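Type VI secretion system component (Escherichia coli O6, PDB 2P5Z) is a component of the type VI secretion system that resembles the T4 phage tail proteins gp27 and gp5 and probably forms part of that system's puncturing device. Local coordinates at residues V131-H143 / Q166-L179. Sequence-based numbering, arbitrary orientation.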
loop_
_atom_site.group_PDB
_atom_site.type_symbol
_atom_site.label_atom_id
_atom_site.label_comp_id
_atom_site.label_asym_id
_atom_site.label_seq_id
_atom_site.Cartn_x
_atom_site.Cartn_y
_atom_site.Cartn_z
ATOM N N VAL A 131 9.299 -23.078 17.237
ATOM C CA VAL A 131 9.671 -21.811 16.583
ATOM C C VAL A 131 11.182 -21.464 16.727
ATOM O O VAL A 131 11.838 -21.219 15.700
ATOM C CB VAL A 131 8.744 -20.614 16.974
ATOM C CG1 VAL A 131 9.332 -19.278 16.474
ATOM C CG2 VAL A 131 7.335 -20.816 16.440
ATOM N N PRO A 132 11.743 -21.478 17.970
ATOM C CA PRO A 132 13.195 -21.245 18.077
ATOM C C PRO A 132 14.089 -22.168 17.262
ATOM O O PRO A 132 15.062 -21.703 16.659
ATOM C CB PRO A 132 13.479 -21.422 19.567
ATOM C CG PRO A 132 12.192 -21.095 20.223
ATOM C CD PRO A 132 11.127 -21.584 19.311
ATOM N N GLN A 133 13.759 -23.454 17.225
ATOM C CA GLN A 133 14.569 -24.400 16.462
ATOM C C GLN A 133 14.532 -24.086 14.963
ATOM O O GLN A 133 15.586 -24.088 14.297
ATOM C CB GLN A 133 14.135 -25.835 16.742
ATOM C CG GLN A 133 14.610 -26.364 18.079
ATOM C CD GLN A 133 13.971 -27.695 18.443
ATOM O OE1 GLN A 133 12.763 -27.905 18.257
ATOM N NE2 GLN A 133 14.781 -28.603 18.968
ATOM N N ILE A 134 13.335 -23.787 14.446
ATOM C CA ILE A 134 13.202 -23.317 13.059
ATOM C C ILE A 134 14.059 -22.070 12.817
ATOM O O ILE A 134 14.830 -22.020 11.838
ATOM C CB ILE A 134 11.721 -23.061 12.659
ATOM C CG1 ILE A 134 10.911 -24.353 12.785
ATOM C CG2 ILE A 134 11.617 -22.575 11.213
ATOM C CD1 ILE A 134 9.399 -24.198 12.657
ATOM N N VAL A 135 13.960 -21.094 13.732
ATOM C CA VAL A 135 14.718 -19.850 13.599
ATOM C C VAL A 135 16.231 -20.128 13.625
ATOM O O VAL A 135 16.973 -19.726 12.707
ATOM C CB VAL A 135 14.277 -18.785 14.639
ATOM C CG1 VAL A 135 15.227 -17.602 14.631
ATOM C CG2 VAL A 135 12.866 -18.309 14.329
ATOM N N GLU A 136 16.673 -20.884 14.623
ATOM C CA GLU A 136 18.061 -21.334 14.647
ATOM C C GLU A 136 18.520 -22.086 13.374
ATOM O O GLU A 136 19.636 -21.859 12.879
ATOM C CB GLU A 136 18.350 -22.154 15.897
ATOM C CG GLU A 136 19.811 -22.486 15.988
ATOM C CD GLU A 136 20.250 -22.933 17.348
ATOM O OE1 GLU A 136 19.481 -22.729 18.316
ATOM O OE2 GLU A 136 21.384 -23.470 17.438
ATOM N N LYS A 137 17.653 -22.939 12.828
ATOM C CA LYS A 137 17.952 -23.612 11.561
ATOM C C LYS A 137 18.179 -22.627 10.447
ATOM O O LYS A 137 19.192 -22.715 9.768
ATOM C CB LYS A 137 16.851 -24.588 11.140
ATOM C CG LYS A 137 16.909 -25.940 11.797
ATOM C CD LYS A 137 15.915 -26.881 11.126
ATOM C CE LYS A 137 16.477 -28.296 10.977
ATOM N NZ LYS A 137 17.170 -28.440 9.646
ATOM N N ILE A 138 17.252 -21.683 10.268
ATOM C CA ILE A 138 17.379 -20.657 9.216
ATOM C C ILE A 138 18.690 -19.857 9.344
ATOM O O ILE A 138 19.399 -19.638 8.346
ATOM C CB ILE A 138 16.187 -19.698 9.258
ATOM C CG1 ILE A 138 14.902 -20.427 8.869
ATOM C CG2 ILE A 138 16.399 -18.512 8.314
ATOM C CD1 ILE A 138 14.431 -20.063 7.496
ATOM N N LEU A 139 19.009 -19.468 10.582
ATOM C CA LEU A 139 20.276 -18.808 10.907
ATOM C C LEU A 139 21.499 -19.643 10.541
ATOM O O LEU A 139 22.374 -19.171 9.786
ATOM C CB LEU A 139 20.316 -18.396 12.389
ATOM C CG LEU A 139 19.340 -17.238 12.673
ATOM C CD1 LEU A 139 19.261 -16.837 14.138
ATOM C CD2 LEU A 139 19.695 -16.043 11.805
ATOM N N ARG A 140 21.536 -20.889 11.024
ATOM C CA ARG A 140 22.702 -21.753 10.811
ATOM C C ARG A 140 22.843 -22.332 9.402
ATOM O O ARG A 140 23.944 -22.353 8.851
ATOM C CB ARG A 140 22.739 -22.876 11.837
ATOM C CG ARG A 140 22.840 -22.404 13.287
ATOM C CD ARG A 140 22.967 -23.600 14.154
ATOM N NE ARG A 140 23.136 -23.348 15.580
ATOM C CZ ARG A 140 24.312 -23.128 16.160
ATOM N NH1 ARG A 140 24.362 -22.941 17.466
ATOM N NH2 ARG A 140 25.431 -23.077 15.438
ATOM N N GLU A 141 21.742 -22.773 8.803
ATOM C CA GLU A 141 21.837 -23.479 7.523
ATOM C C GLU A 141 22.084 -22.569 6.344
ATOM O O GLU A 141 23.161 -22.584 5.770
ATOM C CB GLU A 141 20.633 -24.393 7.313
ATOM C CG GLU A 141 20.528 -25.375 8.454
ATOM C CD GLU A 141 19.290 -26.218 8.447
ATOM O OE1 GLU A 141 19.086 -26.935 9.446
ATOM O OE2 GLU A 141 18.522 -26.181 7.462
ATOM N N ARG A 142 21.109 -21.744 6.006
ATOM C CA ARG A 142 21.236 -20.850 4.862
ATOM C C ARG A 142 22.160 -19.630 5.115
ATOM O O ARG A 142 22.639 -18.994 4.186
ATOM C CB ARG A 142 19.823 -20.430 4.424
ATOM C CG ARG A 142 19.727 -19.547 3.184
ATOM C CD ARG A 142 20.298 -20.188 1.926
ATOM N NE ARG A 142 20.110 -19.286 0.791
ATOM C CZ ARG A 142 21.087 -18.733 0.079
ATOM N NH1 ARG A 142 22.362 -19.006 0.345
ATOM N NH2 ARG A 142 20.780 -17.913 -0.919
ATOM N N HIS A 143 22.438 -19.288 6.364
ATOM C CA HIS A 143 23.144 -18.016 6.575
ATOM C C HIS A 143 24.513 -18.084 7.273
ATOM O O HIS A 143 25.150 -17.055 7.477
ATOM C CB HIS A 143 22.179 -16.945 7.131
ATOM C CG HIS A 143 20.996 -16.711 6.235
ATOM N ND1 HIS A 143 21.084 -15.994 5.059
ATOM C CD2 HIS A 143 19.722 -17.168 6.298
ATOM C CE1 HIS A 143 19.908 -15.984 4.456
ATOM N NE2 HIS A 143 19.064 -16.690 5.189
ATOM N N GLN A 166 6.931 -22.407 5.038
ATOM C CA GLN A 166 7.399 -21.125 4.521
ATOM C C GLN A 166 7.084 -21.107 3.027
ATOM O O GLN A 166 7.648 -21.880 2.256
ATOM C CB GLN A 166 8.909 -20.972 4.745
ATOM C CG GLN A 166 9.569 -19.817 3.998
ATOM C CD GLN A 166 11.042 -19.619 4.368
ATOM O OE1 GLN A 166 11.635 -20.425 5.089
ATOM N NE2 GLN A 166 11.636 -18.545 3.859
ATOM N N TYR A 167 6.160 -20.248 2.617
ATOM C CA TYR A 167 5.821 -20.144 1.200
ATOM C C TYR A 167 5.736 -18.670 0.780
ATOM O O TYR A 167 5.003 -17.887 1.393
ATOM C CB TYR A 167 4.513 -20.896 0.903
ATOM C CG TYR A 167 4.115 -20.927 -0.563
ATOM C CD1 TYR A 167 3.255 -19.961 -1.112
ATOM C CD2 TYR A 167 4.609 -21.902 -1.404
ATOM C CE1 TYR A 167 2.901 -19.986 -2.451
ATOM C CE2 TYR A 167 4.268 -21.933 -2.748
ATOM C CZ TYR A 167 3.408 -20.985 -3.265
ATOM O OH TYR A 167 3.078 -21.049 -4.606
ATOM N N GLY A 168 6.473 -18.316 -0.272
ATOM C CA GLY A 168 6.516 -16.939 -0.802
ATOM C C GLY A 168 6.917 -15.881 0.221
ATOM O O GLY A 168 6.280 -14.844 0.328
ATOM N N GLU A 169 7.947 -16.178 1.004
ATOM C CA GLU A 169 8.383 -15.333 2.098
ATOM C C GLU A 169 9.902 -15.396 2.117
ATOM O O GLU A 169 10.485 -16.482 2.040
ATOM C CB GLU A 169 7.861 -15.856 3.441
ATOM C CG GLU A 169 6.427 -15.486 3.824
ATOM C CD GLU A 169 6.005 -16.108 5.171
ATOM O OE1 GLU A 169 6.183 -17.330 5.366
ATOM O OE2 GLU A 169 5.491 -15.390 6.051
ATOM N N ASP A 170 10.559 -14.249 2.206
ATOM C CA ASP A 170 12.002 -14.247 2.371
ATOM C C ASP A 170 12.293 -14.721 3.791
ATOM O O ASP A 170 11.396 -14.713 4.655
ATOM C CB ASP A 170 12.585 -12.851 2.116
ATOM C CG ASP A 170 11.983 -11.790 3.032
ATOM O OD1 ASP A 170 12.543 -11.536 4.116
ATOM O OD2 ASP A 170 10.911 -11.249 2.703
ATOM N N ASP A 171 13.528 -15.135 4.044
ATOM C CA ASP A 171 13.865 -15.675 5.354
ATOM C C ASP A 171 13.595 -14.698 6.490
ATOM O O ASP A 171 13.108 -15.124 7.531
ATOM C CB ASP A 171 15.316 -16.162 5.405
ATOM C CG ASP A 171 15.549 -17.426 4.588
ATOM O OD1 ASP A 171 14.573 -18.144 4.296
ATOM O OD2 ASP A 171 16.723 -17.703 4.243
ATOM N N LEU A 172 13.860 -13.400 6.281
ATOM C CA LEU A 172 13.637 -12.397 7.334
ATOM C C LEU A 172 12.167 -12.257 7.688
ATOM O O LEU A 172 11.814 -12.269 8.863
ATOM C CB LEU A 172 14.232 -11.018 6.977
ATOM C CG LEU A 172 14.193 -9.953 8.101
ATOM C CD1 LEU A 172 14.768 -10.491 9.418
ATOM C CD2 LEU A 172 14.887 -8.663 7.710
ATOM N N THR A 173 11.314 -12.149 6.676
ATOM C CA THR A 173 9.891 -12.021 6.905
ATOM C C THR A 173 9.367 -13.254 7.635
ATOM O O THR A 173 8.651 -13.122 8.649
ATOM C CB THR A 173 9.145 -11.831 5.598
ATOM O OG1 THR A 173 9.710 -10.721 4.901
ATOM C CG2 THR A 173 7.646 -11.584 5.841
ATOM N N PHE A 174 9.786 -14.435 7.158
ATOM C CA PHE A 174 9.352 -15.712 7.732
ATOM C C PHE A 174 9.699 -15.831 9.208
ATOM O O PHE A 174 8.819 -16.109 10.052
ATOM C CB PHE A 174 9.976 -16.882 6.960
ATOM C CG PHE A 174 9.572 -18.237 7.479
ATOM C CD1 PHE A 174 8.222 -18.585 7.596
ATOM C CD2 PHE A 174 10.535 -19.163 7.848
ATOM C CE1 PHE A 174 7.848 -19.813 8.086
ATOM C CE2 PHE A 174 10.164 -20.411 8.327
ATOM C CZ PHE A 174 8.825 -20.736 8.449
ATOM N N VAL A 175 10.975 -15.593 9.506
ATOM C CA VAL A 175 11.481 -15.661 10.869
ATOM C C VAL A 175 10.777 -14.665 11.787
ATOM O O VAL A 175 10.328 -15.034 12.881
ATOM C CB VAL A 175 13.016 -15.474 10.895
ATOM C CG1 VAL A 175 13.503 -15.087 12.275
ATOM C CG2 VAL A 175 13.715 -16.769 10.424
ATOM N N SER A 176 10.621 -13.428 11.308
ATOM C CA SER A 176 10.036 -12.358 12.108
ATOM C C SER A 176 8.571 -12.643 12.384
ATOM O O SER A 176 8.110 -12.443 13.514
ATOM C CB SER A 176 10.200 -11.005 11.420
ATOM O OG SER A 176 11.554 -10.774 11.057
ATOM N N ARG A 177 7.859 -13.147 11.369
ATOM C CA ARG A 177 6.470 -13.580 11.537
ATOM C C ARG A 177 6.322 -14.661 12.613
ATOM O O ARG A 177 5.472 -14.534 13.506
ATOM C CB ARG A 177 5.885 -14.074 10.222
ATOM C CG ARG A 177 4.449 -14.536 10.364
ATOM C CD ARG A 177 3.731 -14.759 9.026
ATOM N NE ARG A 177 4.308 -15.820 8.195
ATOM C CZ ARG A 177 4.176 -17.134 8.418
ATOM N NH1 ARG A 177 3.497 -17.593 9.471
ATOM N NH2 ARG A 177 4.739 -17.997 7.578
ATOM N N LEU A 178 7.176 -15.688 12.558
ATOM C CA LEU A 178 7.106 -16.776 13.535
ATOM C C LEU A 178 7.367 -16.294 14.944
ATOM O O LEU A 178 6.626 -16.656 15.867
ATOM C CB LEU A 178 8.085 -17.918 13.216
ATOM C CG LEU A 178 8.008 -18.827 11.979
ATOM C CD1 LEU A 178 8.910 -20.002 12.198
ATOM C CD2 LEU A 178 6.607 -19.298 11.645
ATOM N N LEU A 179 8.415 -15.483 15.112
ATOM C CA LEU A 179 8.727 -14.912 16.420
ATOM C C LEU A 179 7.613 -13.995 16.924
ATOM O O LEU A 179 7.259 -14.030 18.103
ATOM C CB LEU A 179 10.027 -14.149 16.367
ATOM C CG LEU A 179 11.278 -14.948 16.002
ATOM C CD1 LEU A 179 12.407 -13.964 15.787
ATOM C CD2 LEU A 179 11.640 -15.967 17.075
#
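The F174 ring meets the helix 131-140 through I138 CD1, which sits at the ring edge near its plane, 4.0 Å from CD2, and through I134 CG2, which approaches CE2 obliquely. Its faces are filled from its own segment: Q166 CB lies over the centre of one, L178 CG over the opposite one, displaced toward the rim, and R177 NH2 comes in plane at the edge. The H143 ring has R142 CG on one face and the carboxylate of D171 at its edge. There H143 NE2 donates to D171 OD2 (2.7 Å, N-H...O angle 156°), although the position of OD2 is less certain than most. The other oxygen, OD1, receives Q166 NE2 at 3.0 Å, nearly along the C-O axis and within the amide plane. The rotation of that amide is fixed by a second in-plane bond, from NE2 to E169 O, and its OE1 accepts from K421 NZ.

Helices 131-140 and 171-179 run antiparallel, their axes coming within 10.0 Å with 160° between the N-to-C directions, and mesh branch by branch. V175 CG1, held anti to the backbone N (chi1 161°), lies 3.9 Å from both V135 CG1 and V135 CG2, while CG2 slides past I138 CG2 (3.8 Å). Further along, L179 CD2 lies against V135 CG2 (3.8 Å) and V131 CG1 packs on L178 CB (3.7 Å). V164 of strand 161-166 touches I134, F174 and L178, placing the helix pair against that strand in the part of the chain that probably corresponds to gp27.

The chemistry therefore divides in two: a buried aliphatic and aromatic seam, and at one end a polar cluster where D171 OD1 is bonded by Q166 and OD2, less surely placed, by H143.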